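Local structure of Ctr9 protein (6AF0) at residues A344-H358 / A366-G378. The protein is a tetratricopeptide-repeat protein that probably binds the RNA polymerase II complex. Residues are numbered along the deposited sequence; the frame is centred on the assembly and turned at random.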
loop_
_atom_site.group_PDB
_atom_site.type_symbol
_atom_site.label_atom_id
_atom_site.label_comp_id
_atom_site.label_asym_id
_atom_site.label_seq_id
_atom_site.Cartn_x
_atom_site.Cartn_y
_atom_site.Cartn_z
ATOM N N ALA A 344 -25.462 -19.414 -2.071
ATOM C CA ALA A 344 -25.300 -17.959 -1.885
ATOM C C ALA A 344 -26.007 -17.488 -0.638
ATOM O O ALA A 344 -25.458 -16.691 0.142
ATOM C CB ALA A 344 -25.825 -17.192 -3.096
ATOM N N ILE A 345 -27.229 -17.990 -0.458
ATOM C CA ILE A 345 -28.010 -17.633 0.721
ATOM C C ILE A 345 -27.298 -18.099 1.960
ATOM O O ILE A 345 -27.118 -17.336 2.893
ATOM C CB ILE A 345 -29.406 -18.212 0.679
ATOM C CG1 ILE A 345 -30.209 -17.450 -0.358
ATOM C CG2 ILE A 345 -30.061 -18.106 2.037
ATOM C CD1 ILE A 345 -31.674 -17.794 -0.417
ATOM N N ALA A 346 -26.853 -19.344 1.946
ATOM C CA ALA A 346 -26.119 -19.901 3.076
ATOM C C ALA A 346 -24.917 -19.033 3.401
ATOM O O ALA A 346 -24.700 -18.677 4.579
ATOM C CB ALA A 346 -25.692 -21.329 2.803
ATOM N N SER A 347 -24.173 -18.644 2.369
ATOM C CA SER A 347 -22.994 -17.813 2.605
ATOM C C SER A 347 -23.356 -16.450 3.203
ATOM O O SER A 347 -22.615 -15.911 4.009
ATOM C CB SER A 347 -22.205 -17.592 1.334
ATOM O OG SER A 347 -22.660 -16.411 0.722
ATOM N N ASP A 348 -24.491 -15.895 2.786
ATOM C CA ASP A 348 -24.942 -14.575 3.256
ATOM C C ASP A 348 -25.363 -14.662 4.701
ATOM O O ASP A 348 -25.060 -13.777 5.510
ATOM C CB ASP A 348 -26.104 -14.059 2.415
ATOM C CG ASP A 348 -25.673 -13.558 1.051
ATOM O OD1 ASP A 348 -24.478 -13.624 0.712
ATOM O OD2 ASP A 348 -26.543 -13.092 0.291
ATOM N N GLY A 349 -26.034 -15.748 5.035
ATOM C CA GLY A 349 -26.408 -16.013 6.426
ATOM C C GLY A 349 -25.211 -16.147 7.347
ATOM O O GLY A 349 -25.200 -15.566 8.428
ATOM N N TRP A 350 -24.205 -16.911 6.916
ATOM C CA TRP A 350 -23.009 -17.122 7.739
ATOM C C TRP A 350 -22.307 -15.786 7.887
ATOM O O TRP A 350 -21.834 -15.427 8.961
ATOM C CB TRP A 350 -22.045 -18.187 7.163
ATOM C CG TRP A 350 -22.512 -19.615 7.316
ATOM C CD1 TRP A 350 -22.716 -20.514 6.307
ATOM C CD2 TRP A 350 -22.851 -20.299 8.528
ATOM N NE1 TRP A 350 -23.161 -21.716 6.810
ATOM C CE2 TRP A 350 -23.258 -21.615 8.170
ATOM C CE3 TRP A 350 -22.862 -19.936 9.881
ATOM C CZ2 TRP A 350 -23.665 -22.576 9.124
ATOM C CZ3 TRP A 350 -23.281 -20.901 10.847
ATOM C CH2 TRP A 350 -23.674 -22.200 10.449
ATOM N N TYR A 351 -22.277 -15.028 6.808
ATOM C CA TYR A 351 -21.627 -13.737 6.840
ATOM C C TYR A 351 -22.311 -12.813 7.845
ATOM O O TYR A 351 -21.649 -12.161 8.616
ATOM C CB TYR A 351 -21.602 -13.108 5.461
ATOM C CG TYR A 351 -20.928 -11.773 5.481
ATOM C CD1 TYR A 351 -19.560 -11.674 5.692
ATOM C CD2 TYR A 351 -21.650 -10.596 5.317
ATOM C CE1 TYR A 351 -18.925 -10.441 5.717
ATOM C CE2 TYR A 351 -21.019 -9.362 5.320
ATOM C CZ TYR A 351 -19.654 -9.296 5.534
ATOM O OH TYR A 351 -18.988 -8.108 5.576
ATOM N N LEU A 352 -23.635 -12.783 7.859
ATOM C CA LEU A 352 -24.358 -11.960 8.846
ATOM C C LEU A 352 -24.068 -12.358 10.286
ATOM O O LEU A 352 -23.813 -11.503 11.124
ATOM C CB LEU A 352 -25.863 -11.999 8.599
ATOM C CG LEU A 352 -26.331 -11.414 7.261
ATOM C CD1 LEU A 352 -27.808 -11.691 7.048
ATOM C CD2 LEU A 352 -26.059 -9.928 7.187
ATOM N N LEU A 353 -24.106 -13.652 10.567
ATOM C CA LEU A 353 -23.739 -14.163 11.881
ATOM C C LEU A 353 -22.288 -13.818 12.213
ATOM O O LEU A 353 -21.981 -13.420 13.323
ATOM C CB LEU A 353 -23.942 -15.680 11.951
ATOM C CG LEU A 353 -25.361 -16.239 11.826
ATOM C CD1 LEU A 353 -25.426 -17.715 12.181
ATOM C CD2 LEU A 353 -26.312 -15.467 12.715
ATOM N N ALA A 354 -21.398 -13.963 11.251
ATOM C CA ALA A 354 -20.016 -13.582 11.470
ATOM C C ALA A 354 -19.927 -12.121 11.923
ATOM O O ALA A 354 -19.293 -11.829 12.933
ATOM C CB ALA A 354 -19.175 -13.801 10.214
ATOM N N ARG A 355 -20.576 -11.213 11.199
ATOM C CA ARG A 355 -20.510 -9.798 11.531
ATOM C C ARG A 355 -21.167 -9.505 12.861
ATOM O O ARG A 355 -20.828 -8.516 13.512
ATOM C CB ARG A 355 -21.198 -8.939 10.493
ATOM C CG ARG A 355 -20.584 -8.997 9.124
ATOM C CD ARG A 355 -21.098 -7.834 8.297
ATOM N NE ARG A 355 -20.048 -6.869 8.013
ATOM C CZ ARG A 355 -20.074 -5.581 8.338
ATOM N NH1 ARG A 355 -21.119 -5.038 8.953
ATOM N NH2 ARG A 355 -19.037 -4.819 8.023
ATOM N N LYS A 356 -22.138 -10.315 13.256
ATOM C CA LYS A 356 -22.714 -10.117 14.575
ATOM C C LYS A 356 -21.708 -10.500 15.671
ATOM O O LYS A 356 -21.373 -9.696 16.524
ATOM C CB LYS A 356 -24.010 -10.894 14.757
ATOM C CG LYS A 356 -24.424 -10.934 16.219
ATOM C CD LYS A 356 -25.599 -11.850 16.468
ATOM C CE LYS A 356 -25.327 -12.765 17.646
ATOM N NZ LYS A 356 -24.510 -13.899 17.131
ATOM N N GLU A 357 -21.249 -11.742 15.642
ATOM C CA GLU A 357 -20.265 -12.239 16.604
ATOM C C GLU A 357 -18.964 -11.449 16.586
ATOM O O GLU A 357 -18.251 -11.401 17.580
ATOM C CB GLU A 357 -19.937 -13.712 16.331
ATOM C CG GLU A 357 -21.054 -14.684 16.669
ATOM C CD GLU A 357 -21.571 -14.523 18.090
ATOM O OE1 GLU A 357 -22.751 -14.839 18.318
ATOM O OE2 GLU A 357 -20.816 -14.086 18.987
ATOM N N HIS A 358 -18.639 -10.866 15.446
ATOM C CA HIS A 358 -17.533 -9.934 15.360
ATOM C C HIS A 358 -17.821 -8.714 16.243
ATOM O O HIS A 358 -17.022 -8.376 17.099
ATOM C CB HIS A 358 -17.333 -9.525 13.901
ATOM C CG HIS A 358 -16.051 -8.813 13.632
ATOM N ND1 HIS A 358 -15.505 -8.726 12.370
ATOM C CD2 HIS A 358 -15.208 -8.150 14.453
ATOM C CE1 HIS A 358 -14.386 -8.027 12.423
ATOM N NE2 HIS A 358 -14.182 -7.667 13.675
ATOM N N ALA A 366 -16.809 -16.406 15.430
ATOM C CA ALA A 366 -16.910 -15.433 14.355
ATOM C C ALA A 366 -16.025 -15.810 13.164
ATOM O O ALA A 366 -16.395 -15.637 12.004
ATOM C CB ALA A 366 -16.558 -14.048 14.860
ATOM N N SER A 367 -14.855 -16.345 13.461
ATOM C CA SER A 367 -13.886 -16.694 12.431
ATOM C C SER A 367 -14.320 -17.961 11.689
ATOM O O SER A 367 -14.144 -18.072 10.460
ATOM C CB SER A 367 -12.502 -16.869 13.070
ATOM O OG SER A 367 -12.611 -17.517 14.335
ATOM N N ASP A 368 -14.885 -18.901 12.451
ATOM C CA ASP A 368 -15.443 -20.126 11.893
ATOM C C ASP A 368 -16.582 -19.769 10.953
ATOM O O ASP A 368 -16.580 -20.193 9.804
ATOM C CB ASP A 368 -15.922 -21.066 13.005
ATOM C CG ASP A 368 -16.290 -22.439 12.486
ATOM O OD1 ASP A 368 -15.773 -23.453 13.004
ATOM O OD2 ASP A 368 -17.095 -22.501 11.545
ATOM N N TYR A 369 -17.517 -18.955 11.444
ATOM C CA TYR A 369 -18.610 -18.375 10.638
ATOM C C TYR A 369 -18.121 -17.683 9.363
ATOM O O TYR A 369 -18.563 -18.003 8.266
ATOM C CB TYR A 369 -19.397 -17.366 11.469
ATOM C CG TYR A 369 -20.292 -17.971 12.533
ATOM C CD1 TYR A 369 -20.311 -19.340 12.782
ATOM C CD2 TYR A 369 -21.104 -17.168 13.298
ATOM C CE1 TYR A 369 -21.137 -19.875 13.753
ATOM C CE2 TYR A 369 -21.927 -17.699 14.271
ATOM C CZ TYR A 369 -21.943 -19.049 14.495
ATOM O OH TYR A 369 -22.766 -19.553 15.476
ATOM N N TYR A 370 -17.213 -16.733 9.485
ATOM C CA TYR A 370 -16.606 -16.178 8.275
ATOM C C TYR A 370 -16.115 -17.281 7.323
ATOM O O TYR A 370 -16.320 -17.204 6.111
ATOM C CB TYR A 370 -15.431 -15.253 8.609
ATOM C CG TYR A 370 -15.815 -13.837 8.945
ATOM C CD1 TYR A 370 -16.465 -13.046 8.036
ATOM C CD2 TYR A 370 -15.492 -13.283 10.169
ATOM C CE1 TYR A 370 -16.821 -11.756 8.350
ATOM C CE2 TYR A 370 -15.836 -11.989 10.485
ATOM C CZ TYR A 370 -16.507 -11.240 9.571
ATOM O OH TYR A 370 -16.839 -9.947 9.859
ATOM N N ARG A 371 -15.434 -18.281 7.881
ATOM C CA ARG A 371 -14.875 -19.373 7.087
ATOM C C ARG A 371 -15.996 -20.141 6.351
ATOM O O ARG A 371 -15.889 -20.437 5.156
ATOM C CB ARG A 371 -14.027 -20.290 7.978
ATOM C CG ARG A 371 -13.990 -21.736 7.535
ATOM C CD ARG A 371 -13.478 -22.669 8.613
ATOM N NE ARG A 371 -13.955 -24.028 8.367
ATOM C CZ ARG A 371 -13.589 -24.798 7.335
ATOM N NH1 ARG A 371 -12.730 -24.367 6.409
ATOM N NH2 ARG A 371 -14.087 -26.025 7.223
ATOM N N ARG A 372 -17.078 -20.426 7.065
ATOM C CA ARG A 372 -18.218 -21.151 6.497
ATOM C C ARG A 372 -18.914 -20.354 5.400
ATOM O O ARG A 372 -19.422 -20.911 4.432
ATOM C CB ARG A 372 -19.213 -21.520 7.605
ATOM C CG ARG A 372 -18.661 -22.596 8.517
ATOM C CD ARG A 372 -19.615 -23.015 9.617
ATOM N NE ARG A 372 -18.962 -23.941 10.547
ATOM C CZ ARG A 372 -19.475 -24.345 11.708
ATOM N NH1 ARG A 372 -20.673 -23.917 12.105
ATOM N NH2 ARG A 372 -18.781 -25.181 12.478
ATOM N N ALA A 373 -18.931 -19.043 5.589
ATOM C CA ALA A 373 -19.493 -18.116 4.634
ATOM C C ALA A 373 -18.676 -18.109 3.354
ATOM O O ALA A 373 -19.230 -17.962 2.267
ATOM C CB ALA A 373 -19.532 -16.715 5.239
ATOM N N ASP A 374 -17.357 -18.234 3.499
ATOM C CA ASP A 374 -16.440 -18.241 2.353
ATOM C C ASP A 374 -16.568 -19.550 1.601
ATOM O O ASP A 374 -16.723 -19.554 0.376
ATOM C CB ASP A 374 -14.977 -18.040 2.785
ATOM C CG ASP A 374 -14.022 -17.863 1.583
ATOM O OD1 ASP A 374 -14.519 -17.510 0.499
ATOM O OD2 ASP A 374 -12.788 -18.070 1.705
ATOM N N ASP A 375 -16.490 -20.647 2.351
ATOM C CA ASP A 375 -16.591 -21.999 1.796
ATOM C C ASP A 375 -17.944 -22.239 1.101
ATOM O O ASP A 375 -17.980 -22.833 0.027
ATOM C CB ASP A 375 -16.338 -23.070 2.875
ATOM C CG ASP A 375 -14.929 -22.998 3.477
ATOM O OD1 ASP A 375 -14.022 -22.339 2.902
ATOM O OD2 ASP A 375 -14.749 -23.604 4.560
ATOM N N ALA A 376 -19.041 -21.749 1.687
ATOM C CA ALA A 376 -20.398 -21.951 1.124
ATOM C C ALA A 376 -20.462 -21.535 -0.331
ATOM O O ALA A 376 -21.136 -22.181 -1.138
ATOM C CB ALA A 376 -21.452 -21.210 1.924
ATOM N N ARG A 377 -19.743 -20.471 -0.668
ATOM C CA ARG A 377 -19.617 -20.038 -2.058
ATOM C C ARG A 377 -18.433 -20.691 -2.748
ATOM O O ARG A 377 -18.006 -20.241 -3.833
ATOM C CB ARG A 377 -19.448 -18.532 -2.138
ATOM C CG ARG A 377 -20.738 -17.764 -1.994
ATOM C CD ARG A 377 -20.453 -16.287 -1.777
ATOM N NE ARG A 377 -21.645 -15.560 -1.333
ATOM C CZ ARG A 377 -22.516 -14.978 -2.137
ATOM N NH1 ARG A 377 -22.332 -15.018 -3.452
ATOM N NH2 ARG A 377 -23.571 -14.363 -1.628
ATOM N N GLY A 378 -17.890 -21.736 -2.118
ATOM C CA GLY A 378 -16.793 -22.523 -2.696
ATOM C C GLY A 378 -15.463 -22.333 -2.000
ATOM O O GLY A 378 -14.502 -23.022 -2.299
#
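Tyr-370 lies across helix 344-358 with the methyl of Ala-354 over the centre of its ring, CB standing 3.4 Å above the plane in a CH-pi contact. Its OH meets the edge of the imidazole, 3.1 Å from ND1 of His-358 in a nearly straight hydrogen bond, while CE1 of Tyr-351 comes against its rim on another side. These three rings form an aromatic cluster.

Trp-350 and Tyr-369 pack on the other flank of Ala-354. CB of Arg-372 lies over the five-membered ring of Trp-350, 3.8 Å from its centroid, and the six-membered ring meets Tyr-369 obliquely, planes at 44°. With CG anti to its carbonyl carbon (chi1 -73°), Tyr-369 fits as a knob among Trp-350, Leu-353, Ala-354 and Glu-357. Replacing the Trp-350 indole with an alanine is likely to open a gap between Tyr-369 and the aliphatic part of Arg-372, leaving both freer to turn.

Toward the start of helix 344-358 the side chains shrink: Ser-347 and Ala-373 bring their CA atoms within 4.1 Å. Here Arg-377 reaches back on an extended chain, and its NH2 makes a 2.6 Å salt bridge to OD1 of Asp-348, on the syn side but tilted out of the carboxylate plane. Its NE also faces OG of Ser-347, modelled too close for the length to be trusted. Ser-347 OG in turn donates to Ala-344 O.

Further out, NE of Arg-355 donates to the hydroxyl of Tyr-351, OD2 of Asp-368 pairs with NE of Arg-372, and Tyr-384 packs edge-to-face with Tyr-351. Helix 326-338 touches Trp-350 and Leu-353, whereas helix 385-396 and another protein's chain meet Tyr-351 and His-358.

The antiparallel pair (162°) is consistent with the helical hairpins stacked in TPR proteins; small-residue and aromatic packing sets its spacing, while the polar pairs near its two ends probably limit sliding.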